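Local coordinates for protein putative methyltransferase (Emericella variicolor, PDB 7DMB) that probably transfers methyl groups from S-adenosyl-L-methionine as a trans-acting methyltransferase of calbistrin biosynthesis, here with S-adenosyl-L-homocysteine bound, at residues C69-Q74 with G121-A126; Q59-R64 with R131-D136. All blocks are in the same frame, centred on the assembly; numbering follows the deposited sequence.

Contact 1. Residues C69-Q74 with G121-A126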
ATOM      1  N   CYS A  69     -20.702  -6.931  -0.736  1.00  8.97           N
ATOM      2  CA  CYS A  69     -20.956  -5.823   0.188  1.00 14.92           C
ATOM      3  C   CYS A  69     -21.429  -4.568  -0.539  1.00 15.17           C
ATOM      4  O   CYS A  69     -22.314  -3.864  -0.039  1.00 12.41           O
ATOM      5  CB  CYS A  69     -19.708  -5.477   1.017  1.00 12.78           C
ATOM      6  SG  CYS A  69     -18.813  -6.898   1.769  1.00 12.81           S
ATOM      7  N   ALA A  70     -20.806  -4.238  -1.682  1.00 11.19           N
ATOM      8  CA  ALA A  70     -21.162  -3.013  -2.391  1.00 12.36           C
ATOM      9  C   ALA A  70     -22.608  -3.066  -2.874  1.00  9.62           C
ATOM     10  O   ALA A  70     -23.336  -2.076  -2.770  1.00  8.25           O
ATOM     11  CB  ALA A  70     -20.209  -2.770  -3.562  1.00 10.65           C
ATOM     12  N   ILE A  71     -23.039  -4.219  -3.393  1.00 11.11           N
ATOM     13  CA  ILE A  71     -24.445  -4.419  -3.758  1.00 12.51           C
ATOM     14  C   ILE A  71     -25.338  -4.235  -2.539  1.00 13.67           C
ATOM     15  O   ILE A  71     -26.362  -3.542  -2.587  1.00 12.57           O
ATOM     16  CB  ILE A  71     -24.644  -5.816  -4.373  1.00 16.61           C
ATOM     17  CG1 ILE A  71     -23.870  -5.960  -5.693  1.00 11.64           C
ATOM     18  CG2 ILE A  71     -26.151  -6.114  -4.553  1.00 11.36           C
ATOM     19  CD1 ILE A  71     -23.698  -7.431  -6.152  1.00  8.84           C
ATOM     20  N   GLN A  72     -24.942  -4.846  -1.418  1.00 14.20           N
ATOM     21  CA  GLN A  72     -25.713  -4.792  -0.186  1.00 15.93           C
ATOM     22  C   GLN A  72     -25.774  -3.392   0.393  1.00 16.74           C
ATOM     23  O   GLN A  72     -26.641  -3.124   1.223  1.00 18.83           O
ATOM     24  CB  GLN A  72     -25.111  -5.760   0.847  1.00 16.96           C
ATOM     25  CG  GLN A  72     -26.112  -6.352   1.833  1.00 19.08           C
ATOM     26  CD  GLN A  72     -27.039  -7.379   1.203  1.00 16.51           C
ATOM     27  OE1 GLN A  72     -26.925  -7.700   0.027  1.00 17.66           O
ATOM     28  NE2 GLN A  72     -27.962  -7.900   1.995  1.00 21.17           N
ATOM     29  N   MET A  73     -24.866  -2.500  -0.017  1.00 17.88           N
ATOM     30  CA  MET A  73     -24.824  -1.145   0.516  1.00 15.02           C
ATOM     31  C   MET A  73     -25.748  -0.172  -0.201  1.00 14.43           C
ATOM     32  O   MET A  73     -26.000   0.917   0.328  1.00 17.08           O
ATOM     33  CB  MET A  73     -23.396  -0.604   0.444  1.00 16.91           C
ATOM     34  CG  MET A  73     -22.511  -1.120   1.550  1.00 16.36           C
ATOM     35  SD  MET A  73     -20.779  -1.095   1.057  1.00 19.74           S
ATOM     36  CE  MET A  73     -20.405   0.638   1.345  1.00 15.50           C
ATOM     37  N   GLN A  74     -26.250  -0.531  -1.379  1.00 13.29           N
ATOM     38  CA  GLN A  74     -26.920   0.447  -2.234  1.00 21.71           C
ATOM     39  C   GLN A  74     -28.125   1.067  -1.536  1.00 16.57           C
ATOM     40  O   GLN A  74     -28.229   2.294  -1.422  1.00 17.61           O
ATOM     41  CB  GLN A  74     -27.331  -0.207  -3.558  1.00 11.78           C
ATOM     42  CG  GLN A  74     -26.128  -0.650  -4.384  1.00 14.13           C
ATOM     43  CD  GLN A  74     -25.161   0.492  -4.666  1.00 20.53           C
ATOM     44  OE1 GLN A  74     -25.565   1.545  -5.186  1.00 19.45           O
ATOM     45  NE2 GLN A  74     -23.875   0.293  -4.333  1.00 14.32           N
ATOM     46  N   GLY A 121     -31.346 -11.431   1.566  1.00 12.97           N
ATOM     47  CA  GLY A 121     -31.029 -12.424   2.579  1.00 14.00           C
ATOM     48  C   GLY A 121     -30.021 -13.453   2.098  1.00 17.14           C
ATOM     49  O   GLY A 121     -29.124 -13.856   2.844  1.00 14.00           O
ATOM     50  N   GLU A 122     -30.148 -13.884   0.841  1.00 15.10           N
ATOM     51  CA  GLU A 122     -29.177 -14.815   0.290  1.00 16.19           C
ATOM     52  C   GLU A 122     -27.803 -14.175   0.134  1.00 16.77           C
ATOM     53  O   GLU A 122     -26.784 -14.863   0.289  1.00 15.83           O
ATOM     54  CB  GLU A 122     -29.681 -15.351  -1.044  1.00 17.88           C
ATOM     55  CG  GLU A 122     -30.516 -16.602  -0.902  1.00 23.48           C
ATOM     56  CD  GLU A 122     -29.713 -17.786  -0.370  1.00 30.10           C
ATOM     57  OE1 GLU A 122     -29.885 -18.112   0.816  1.00 24.22           O
ATOM     58  OE2 GLU A 122     -28.908 -18.377  -1.133  1.00 36.26           O
ATOM     59  N   ARG A 123     -27.747 -12.871  -0.170  1.00 14.60           N
ATOM     60  CA  ARG A 123     -26.462 -12.179  -0.260  1.00 15.04           C
ATOM     61  C   ARG A 123     -25.784 -12.106   1.106  1.00 14.66           C
ATOM     62  O   ARG A 123     -24.571 -12.331   1.231  1.00 12.47           O
ATOM     63  CB  ARG A 123     -26.658 -10.779  -0.837  1.00 13.28           C
ATOM     64  CG  ARG A 123     -26.378 -10.667  -2.337  1.00 17.60           C
ATOM     65  CD  ARG A 123     -26.272  -9.216  -2.764  1.00 15.91           C
ATOM     66  NE  ARG A 123     -27.485  -8.484  -2.415  1.00 18.63           N
ATOM     67  CZ  ARG A 123     -28.558  -8.385  -3.198  1.00 20.64           C
ATOM     68  NH1 ARG A 123     -28.570  -8.957  -4.390  1.00 20.34           N
ATOM     69  NH2 ARG A 123     -29.623  -7.708  -2.787  1.00 22.51           N
ATOM     70  N   LEU A 124     -26.555 -11.780   2.143  1.00 13.46           N
ATOM     71  CA  LEU A 124     -26.015 -11.828   3.494  1.00 18.37           C
ATOM     72  C   LEU A 124     -25.472 -13.218   3.817  1.00 19.23           C
ATOM     73  O   LEU A 124     -24.419 -13.351   4.459  1.00 15.58           O
ATOM     74  CB  LEU A 124     -27.097 -11.422   4.494  1.00 18.81           C
ATOM     75  CG  LEU A 124     -27.170  -9.959   4.943  1.00 23.84           C
ATOM     76  CD1 LEU A 124     -28.171  -9.836   6.092  1.00 22.45           C
ATOM     77  CD2 LEU A 124     -25.790  -9.418   5.368  1.00 19.21           C
ATOM     78  N   LYS A 125     -26.165 -14.268   3.356  1.00 14.63           N
ATOM     79  CA  LYS A 125     -25.701 -15.633   3.607  1.00 19.47           C
ATOM     80  C   LYS A 125     -24.375 -15.906   2.910  1.00 16.45           C
ATOM     81  O   LYS A 125     -23.472 -16.524   3.486  1.00 17.71           O
ATOM     82  CB  LYS A 125     -26.755 -16.643   3.151  1.00 19.13           C
ATOM     83  CG  LYS A 125     -26.378 -18.122   3.410  1.00 26.47           C
ATOM     84  CD  LYS A 125     -27.035 -19.045   2.369  1.00 27.05           C
ATOM     85  CE  LYS A 125     -26.878 -20.509   2.728  1.00 27.74           C
ATOM     86  NZ  LYS A 125     -27.259 -20.746   4.146  1.00 27.66           N
ATOM     87  N   ALA A 126     -24.244 -15.453   1.663  1.00 15.65           N
ATOM     88  CA  ALA A 126     -22.984 -15.595   0.943  1.00 17.14           C
ATOM     89  C   ALA A 126     -21.860 -14.801   1.609  1.00 18.10           C
ATOM     90  O   ALA A 126     -20.745 -15.307   1.760  1.00 14.46           O
ATOM     91  CB  ALA A 126     -23.174 -15.163  -0.514  1.00 16.50           C
TER
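Gln72 and Arg123 join two helices of an all-helical part of this probable Rossmann-like methyltransferase. The helices, 56-79 and 120-134, run roughly antiparallel here. The axes of the two short segments approach to 10.3 Å, with 146° between their directions. The backbones are therefore well apart, and the contact is made by side chains.

The polar part is one hydrogen bond. Arg123 NE donates to Gln72 OE1 at 2.6 Å. The oxygen lies in the guanidinium plane, at its edge, and the donor nitrogen is almost in line with the C=O bond of the amide (C=O...donor angle 162°). The amide and guanidinium planes are turned 61° from each other. Gln72 reaches across because its chain bends at chi2. Its other amide atom, NE2, bonds to the carbonyl oxygen of Asp120, so both ends of the amide are held by helix 120-134.

The guanidinium has further partners. Arg123 NH2 forms a salt bridge with Asp120 OD1, and NH1 donates to the carbonyl oxygen of Leu115 in helix 112-117. Three nitrogens of this buried group thus have polar partners, which fix its rotation.

The apolar part lies over a guanidinium face. Ile71 CG2 sits 3.3 Å above that plane, displaced from the centre of the group, and is 3.5 Å from Arg123 NE. Ile71 also touches Phe101, Leu115 and Val116, which links the pair to helices 85-101 and 112-117. Leu124 crosses Gln72 at about a right angle, with Leu124 CG 3.7 Å from Gln72 NE2.

Contact 2. Residues Q59-R64 with R131-D136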
ATOM      1  N   GLN A  59      -7.517 -13.102  -5.000  1.00 14.31           N
ATOM      2  CA  GLN A  59      -7.949 -11.824  -5.576  1.00 18.23           C
ATOM      3  C   GLN A  59      -9.393 -11.881  -6.059  1.00 13.31           C
ATOM      4  O   GLN A  59     -10.123 -10.886  -5.968  1.00 15.61           O
ATOM      5  CB  GLN A  59      -7.047 -11.428  -6.747  1.00 14.92           C
ATOM      6  CG  GLN A  59      -5.666 -10.892  -6.375  1.00 17.28           C
ATOM      7  CD  GLN A  59      -4.977 -10.248  -7.563  1.00 12.86           C
ATOM      8  OE1 GLN A  59      -5.580  -9.464  -8.275  1.00 15.78           O
ATOM      9  NE2 GLN A  59      -3.710 -10.572  -7.774  1.00 16.39           N
ATOM     10  N   GLU A  60      -9.801 -13.008  -6.634  1.00 16.31           N
ATOM     11  CA  GLU A  60     -11.192 -13.183  -7.049  1.00 16.08           C
ATOM     12  C   GLU A  60     -12.105 -13.446  -5.864  1.00 14.69           C
ATOM     13  O   GLU A  60     -13.283 -13.072  -5.901  1.00 12.81           O
ATOM     14  CB  GLU A  60     -11.306 -14.321  -8.059  1.00 14.63           C
ATOM     15  CG  GLU A  60     -10.686 -13.984  -9.400  1.00 18.31           C
ATOM     16  CD  GLU A  60     -10.228 -15.202 -10.163  1.00 25.32           C
ATOM     17  OE1 GLU A  60     -10.638 -16.324  -9.797  1.00 22.39           O
ATOM     18  OE2 GLU A  60      -9.453 -15.032 -11.128  1.00 31.31           O
ATOM     19  N   MET A  61     -11.588 -14.087  -4.811  1.00 13.58           N
ATOM     20  CA  MET A  61     -12.353 -14.184  -3.573  1.00 14.42           C
ATOM     21  C   MET A  61     -12.603 -12.798  -2.990  1.00 17.47           C
ATOM     22  O   MET A  61     -13.717 -12.493  -2.545  1.00 15.82           O
ATOM     23  CB  MET A  61     -11.608 -15.063  -2.573  1.00 14.57           C
ATOM     24  CG  MET A  61     -12.440 -15.511  -1.392  1.00 25.32           C
ATOM     25  SD  MET A  61     -11.415 -16.000   0.003  1.00 32.91           S
ATOM     26  CE  MET A  61     -10.544 -17.381  -0.729  1.00 26.24           C
ATOM     27  N   ILE A  62     -11.566 -11.947  -2.997  1.00 18.46           N
ATOM     28  CA  ILE A  62     -11.678 -10.576  -2.500  1.00 12.79           C
ATOM     29  C   ILE A  62     -12.677  -9.791  -3.339  1.00 12.77           C
ATOM     30  O   ILE A  62     -13.586  -9.138  -2.816  1.00 10.40           O
ATOM     31  CB  ILE A  62     -10.294  -9.896  -2.504  1.00 14.25           C
ATOM     32  CG1 ILE A  62      -9.437 -10.409  -1.351  1.00 14.95           C
ATOM     33  CG2 ILE A  62     -10.418  -8.368  -2.448  1.00 13.29           C
ATOM     34  CD1 ILE A  62      -8.008  -9.991  -1.457  1.00 12.88           C
ATOM     35  N   ALA A  63     -12.502  -9.826  -4.658  1.00 12.86           N
ATOM     36  CA  ALA A  63     -13.377  -9.061  -5.526  1.00 12.90           C
ATOM     37  C   ALA A  63     -14.823  -9.474  -5.311  1.00 14.84           C
ATOM     38  O   ALA A  63     -15.711  -8.626  -5.156  1.00 12.93           O
ATOM     39  CB  ALA A  63     -12.957  -9.258  -6.983  1.00 12.01           C
ATOM     40  N   ARG A  64     -15.061 -10.791  -5.276  1.00 13.70           N
ATOM     41  CA  ARG A  64     -16.389 -11.333  -5.021  1.00 16.43           C
ATOM     42  C   ARG A  64     -16.986 -10.757  -3.747  1.00 14.97           C
ATOM     43  O   ARG A  64     -18.171 -10.391  -3.714  1.00 10.80           O
ATOM     44  CB  ARG A  64     -16.311 -12.859  -4.924  1.00 16.35           C
ATOM     45  CG  ARG A  64     -17.628 -13.526  -4.562  1.00 18.17           C
ATOM     46  CD  ARG A  64     -17.446 -15.027  -4.359  1.00 24.25           C
ATOM     47  NE  ARG A  64     -18.700 -15.689  -4.022  1.00 23.96           N
ATOM     48  CZ  ARG A  64     -19.620 -16.050  -4.913  1.00 28.39           C
ATOM     49  NH1 ARG A  64     -19.438 -15.811  -6.206  1.00 25.22           N
ATOM     50  NH2 ARG A  64     -20.731 -16.652  -4.507  1.00 33.89           N
ATOM     51  N   ARG A 131     -16.748 -14.885   5.073  1.00 14.50           N
ATOM     52  CA  ARG A 131     -16.070 -14.605   6.334  1.00 16.27           C
ATOM     53  C   ARG A 131     -15.702 -15.892   7.055  1.00 22.88           C
ATOM     54  O   ARG A 131     -14.558 -16.067   7.495  1.00 19.54           O
ATOM     55  CB  ARG A 131     -16.956 -13.736   7.214  1.00 11.86           C
ATOM     56  CG  ARG A 131     -17.337 -12.443   6.539  1.00 14.70           C
ATOM     57  CD  ARG A 131     -18.444 -11.746   7.285  1.00 17.55           C
ATOM     58  NE  ARG A 131     -17.975 -11.207   8.563  1.00 16.59           N
ATOM     59  CZ  ARG A 131     -18.752 -11.060   9.629  1.00 16.98           C
ATOM     60  NH1 ARG A 131     -20.027 -11.423   9.568  1.00 16.21           N
ATOM     61  NH2 ARG A 131     -18.259 -10.547  10.748  1.00 16.80           N
ATOM     62  N   GLU A 132     -16.664 -16.812   7.175  1.00 17.20           N
ATOM     63  CA  GLU A 132     -16.414 -18.054   7.889  1.00 19.77           C
ATOM     64  C   GLU A 132     -15.305 -18.853   7.221  1.00 22.40           C
ATOM     65  O   GLU A 132     -14.467 -19.456   7.906  1.00 24.45           O
ATOM     66  CB  GLU A 132     -17.703 -18.878   7.972  1.00 26.31           C
ATOM     67  CG  GLU A 132     -17.741 -19.870   9.112  1.00 26.72           C
ATOM     68  CD  GLU A 132     -16.714 -20.991   8.969  1.00 29.35           C
ATOM     69  OE1 GLU A 132     -16.526 -21.502   7.844  1.00 32.81           O
ATOM     70  OE2 GLU A 132     -16.095 -21.360   9.987  1.00 38.04           O
ATOM     71  N   ARG A 133     -15.287 -18.871   5.884  1.00 21.23           N
ATOM     72  CA  ARG A 133     -14.247 -19.584   5.153  1.00 21.33           C
ATOM     73  C   ARG A 133     -12.828 -19.103   5.503  1.00 28.44           C
ATOM     74  O   ARG A 133     -11.899 -19.916   5.585  1.00 25.13           O
ATOM     75  CB  ARG A 133     -14.502 -19.427   3.652  1.00 26.37           C
ATOM     76  CG  ARG A 133     -14.095 -20.609   2.797  1.00 30.93           C
ATOM     77  CD  ARG A 133     -14.834 -20.578   1.467  1.00 32.90           C
ATOM     78  NE  ARG A 133     -14.374 -19.514   0.574  1.00 42.41           N
ATOM     79  CZ  ARG A 133     -13.799 -19.726  -0.605  1.00 42.35           C
ATOM     80  NH1 ARG A 133     -13.617 -20.970  -1.030  1.00 44.76           N
ATOM     81  NH2 ARG A 133     -13.419 -18.709  -1.362  1.00 44.44           N
ATOM     82  N   VAL A 134     -12.638 -17.791   5.701  1.00 22.68           N
ATOM     83  CA  VAL A 134     -11.302 -17.217   5.822  1.00 21.60           C
ATOM     84  C   VAL A 134     -10.910 -16.926   7.263  1.00 22.88           C
ATOM     85  O   VAL A 134      -9.779 -16.464   7.513  1.00 20.65           O
ATOM     86  CB  VAL A 134     -11.160 -15.941   4.973  1.00 20.07           C
ATOM     87  CG1 VAL A 134     -11.463 -16.233   3.524  1.00 23.77           C
ATOM     88  CG2 VAL A 134     -12.074 -14.850   5.494  1.00 18.26           C
ATOM     89  N   LYS A 135     -11.805 -17.164   8.213  1.00 19.74           N
ATOM     90  CA  LYS A 135     -11.469 -17.018   9.619  1.00 24.61           C
ATOM     91  C   LYS A 135     -10.236 -17.856   9.959  1.00 27.40           C
ATOM     92  O   LYS A 135     -10.113 -19.009   9.533  1.00 25.39           O
ATOM     93  CB  LYS A 135     -12.670 -17.445  10.472  1.00 25.54           C
ATOM     94  CG  LYS A 135     -12.421 -17.466  11.959  1.00 34.67           C
ATOM     95  CD  LYS A 135     -13.720 -17.704  12.733  1.00 39.14           C
ATOM     96  CE  LYS A 135     -13.413 -18.156  14.163  1.00 47.83           C
ATOM     97  NZ  LYS A 135     -14.278 -19.283  14.629  1.00 47.22           N
ATOM     98  N   ASP A 136      -9.312 -17.263  10.718  1.00 22.74           N
ATOM     99  CA  ASP A 136      -8.070 -17.908  11.155  1.00 29.22           C
ATOM    100  C   ASP A 136      -7.102 -18.162  10.001  1.00 26.40           C
ATOM    101  O   ASP A 136      -6.229 -19.034  10.093  1.00 26.23           O
ATOM    102  CB  ASP A 136      -8.335 -19.226  11.898  1.00 27.02           C
ATOM    103  CG  ASP A 136      -9.208 -19.054  13.130  1.00 28.14           C
ATOM    104  OD1 ASP A 136      -9.090 -18.034  13.844  1.00 35.88           O
ATOM    105  OD2 ASP A 136     -10.009 -19.965  13.399  1.00 32.76           O
TER
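Met61 reaches from helix 56-79 to Arg133 and Val134 in the last turn of helix 120-134. This is a helix-to-helix contact of the helical region, near the C-terminal end of the second helix. Lys135 is the first residue to leave helical geometry. The backbones stay far apart, with Met61 CA and Val134 CA 9.9 Å from each other, so the link depends on side chains.

Met61 is extended over its first two torsions. Its CG lies anti to the backbone N (chi1 -166°), which sends the chain straight out toward the other helix. It then bends at chi3 (-63°), turning the methyl group CE to Arg133.

Arg133 comes from the opposite direction and also bends at chi3. Its NH2 lies 3.2 Å from Met61 CE and 3.3 Å from Met61 CG. The methyl group meets the guanidinium obliquely, and no hydrogen bond spans the segments.

Val134 is buried and runs alongside Met61 in the opposite sense. Leu139 and Met130 also touch Met61, while Ile143 of helix 140-157 packs on Val134. Val134 CG1 lies opposite the carbonyl carbon (chi1 -58°), which places it 3.5 Å from Met61 SD.

Both contacts join helix 56-79 to helix 120-134. Their centres are about 14 Å apart, and their nearest atoms are about 5 Å apart without touching. Along the chain, contact 1 is nested inside the loop closed by contact 2, as expected where two helices pair in roughly antiparallel fashion. The residues between the segments of contact 1 include helices 85-101 and 112-117. Both contacts lie on the same side of the chain's centre. The centre of contact 1 is about 27 Å from the centre of the chain, that of contact 2 about 19 Å. Helix 140-157 touches residues of both. They meet the same two helices at two heights, away from the S-adenosyl-L-homocysteine site.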